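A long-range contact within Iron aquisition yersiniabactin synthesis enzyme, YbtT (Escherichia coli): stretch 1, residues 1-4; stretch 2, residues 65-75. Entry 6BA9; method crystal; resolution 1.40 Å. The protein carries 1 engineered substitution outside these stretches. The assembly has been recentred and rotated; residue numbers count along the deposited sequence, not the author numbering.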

# COMPACT_ATOMS: atom_id res chain seq x y z
N ALA A 1 16.41 5.64 5.53
CA ALA A 1 15.02 5.42 5.95
C ALA A 1 14.16 5.09 4.75
O ALA A 1 14.40 5.57 3.63
CB ALA A 1 14.48 6.65 6.64
N MET A 2 13.13 4.27 4.97
CA MET A 2 12.16 3.99 3.92
C MET A 2 11.15 5.12 3.76
O MET A 2 10.69 5.37 2.64
CB MET A 2 11.36 2.72 4.25
CG MET A 2 12.15 1.43 4.28
SD MET A 2 11.06 0.12 4.91
CE MET A 2 10.42 -0.50 3.38
N CYS A 3 10.78 5.79 4.84
CA CYS A 3 9.72 6.79 4.78
C CYS A 3 10.25 8.15 4.35
O CYS A 3 11.29 8.62 4.84
CB CYS A 3 9.04 6.93 6.14
SG CYS A 3 8.10 5.47 6.62
N ILE A 4 9.54 8.78 3.41
CA ILE A 4 9.82 10.17 3.01
C ILE A 4 8.60 11.02 3.33
O ILE A 4 7.46 10.60 3.07
CB ILE A 4 10.24 10.27 1.54
CG1 ILE A 4 9.14 9.79 0.61
CG2 ILE A 4 11.50 9.47 1.28
CD1 ILE A 4 9.43 10.00 -0.90
N GLN A 65 9.35 -9.37 4.59
CA GLN A 65 10.65 -8.69 4.78
C GLN A 65 10.48 -7.18 4.72
O GLN A 65 11.04 -6.44 5.54
CB GLN A 65 11.66 -9.13 3.73
CG GLN A 65 12.26 -10.48 3.93
CD GLN A 65 13.16 -10.87 2.78
OE1 GLN A 65 13.56 -10.02 1.96
NE2 GLN A 65 13.49 -12.16 2.70
N LEU A 66 9.72 -6.68 3.74
CA LEU A 66 9.44 -5.25 3.67
C LEU A 66 8.75 -4.76 4.94
O LEU A 66 9.09 -3.69 5.47
CB LEU A 66 8.57 -4.96 2.45
CG LEU A 66 9.28 -5.07 1.10
CD1 LEU A 66 8.25 -5.14 -0.03
CD2 LEU A 66 10.21 -3.89 0.88
N ALA A 67 7.78 -5.54 5.43
CA ALA A 67 7.03 -5.17 6.63
C ALA A 67 7.92 -5.14 7.86
O ALA A 67 7.74 -4.30 8.75
CB ALA A 67 5.90 -6.18 6.84
N ALA A 68 8.86 -6.08 7.95
CA ALA A 68 9.78 -6.07 9.09
C ALA A 68 10.64 -4.82 9.09
O ALA A 68 10.85 -4.19 10.13
CB ALA A 68 10.66 -7.31 9.06
N LEU A 69 11.17 -4.43 7.93
CA LEU A 69 11.95 -3.20 7.85
C LEU A 69 11.10 -2.00 8.25
O LEU A 69 11.54 -1.14 9.01
CB LEU A 69 12.50 -3.03 6.43
CG LEU A 69 13.59 -3.98 5.98
CD1 LEU A 69 13.86 -3.73 4.50
CD2 LEU A 69 14.89 -3.80 6.78
N LEU A 70 9.88 -1.92 7.74
CA LEU A 70 9.03 -0.78 8.03
C LEU A 70 8.62 -0.75 9.49
O LEU A 70 8.65 0.31 10.11
CB LEU A 70 7.83 -0.77 7.09
CG LEU A 70 6.87 0.41 7.29
CD1 LEU A 70 7.55 1.77 7.05
CD2 LEU A 70 5.65 0.26 6.36
N ALA A 71 8.23 -1.89 10.06
CA ALA A 71 7.81 -1.88 11.45
C ALA A 71 8.95 -1.46 12.37
O ALA A 71 8.75 -0.69 13.32
CB ALA A 71 7.30 -3.27 11.84
N ASN A 72 10.16 -1.95 12.09
CA ASN A 72 11.30 -1.53 12.90
C ASN A 72 11.54 -0.05 12.79
O ASN A 72 11.77 0.63 13.79
CB ASN A 72 12.56 -2.31 12.51
CG ASN A 72 12.46 -3.78 12.85
OD1 ASN A 72 11.49 -4.24 13.44
ND2 ASN A 72 13.45 -4.54 12.42
N GLU A 73 11.46 0.49 11.57
CA GLU A 73 11.67 1.92 11.39
C GLU A 73 10.63 2.73 12.14
O GLU A 73 10.96 3.73 12.80
CB GLU A 73 11.65 2.26 9.90
CG GLU A 73 11.75 3.76 9.62
CD GLU A 73 11.94 4.05 8.15
OE1 GLU A 73 12.70 3.30 7.49
OE2 GLU A 73 11.32 5.02 7.66
N LEU A 74 9.36 2.34 12.05
CA LEU A 74 8.30 3.08 12.72
C LEU A 74 8.42 2.96 14.24
O LEU A 74 8.21 3.94 14.95
CB LEU A 74 6.93 2.62 12.22
CG LEU A 74 6.69 2.92 10.74
CD1 LEU A 74 5.34 2.40 10.34
CD2 LEU A 74 6.78 4.39 10.43
N GLU A 75 8.76 1.78 14.75
CA GLU A 75 8.95 1.64 16.20
C GLU A 75 10.04 2.57 16.70
O GLU A 75 9.95 3.09 17.82
CB GLU A 75 9.27 0.18 16.53
CG GLU A 75 9.53 -0.07 18.01
CD GLU A 75 9.68 -1.53 18.38
OE1 GLU A 75 9.90 -2.39 17.49
OE2 GLU A 75 9.58 -1.83 19.60

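The polar centre of this contact is a single carboxylate gripping two consecutive backbone amides. E73 reaches from the helix toward the start of the chain, and two hydrogen bonds reach its two oxygens: M2 N donates to E73 OE1 at 2.7 Å with a nearly linear N-H...O angle of 172°, and C3 N donates to E73 OE2 at 3.0 Å with an angle of 155°. The first bond is the shorter and straighter of the two. Neighbouring amides in an extended chain usually point to opposite sides, but M2 has phi/psi of -79/-34, a local turn that brings its own N-H and that of C3 round to the same carboxylate. By C3 the backbone has opened to -85/134 and the strand begins. The rule is economical: one acidic side chain, almost fully extended through chi1 and chi2 (both t), accepts from two amides at the point where the segment meets the helix.

The same carboxylate also lies against carbon. C3 CB comes within 3.3 Å of E73 OE2, and A1 CA lies 3.5 Å from E73 OE1. A1 itself, exposed and with its CB pointing sideways, adds little area.

From this anchor the contact turns apolar, and M2 carries most of it. Its CA-to-CB bond points toward the helix, and with chi1 m and chi2 t the side chain runs back along the helix toward its earlier residues. M2 SD packs 3.8 Å from L69 CB and 4.0 Å from L70 CB, while M2 CE reaches 4.2 Å from L66 CD2. The sulfur also sits 3.7 Å from L70 N, so the thioether lies close against the helix backbone as well as its side chains. That amide is already engaged within the helix, where L70 N donates to L66 O at 3.0 Å, so the sulfur covers backbone whose hydrogen bonding is already met.

C3 makes a smaller counterpart. Its CB also points toward the helix, and its SG packs 3.8 Å from L70 CD1 and 4.2 Å from L74 CD2. L70 is thus shared, touching the sulfurs of both M2 and C3.

With I4, CB turns away and contact stops. On the helix, the residues used are L66, L69, L70, E73 and L74, spaced by the three- and four-residue steps that keep one face in register. For 324 Å² of buried surface, summed over both sides, the pattern is compact: a carboxylate takes two backbone amides, and the sulfur-containing side chains of M2 and C3 pack along the leucines.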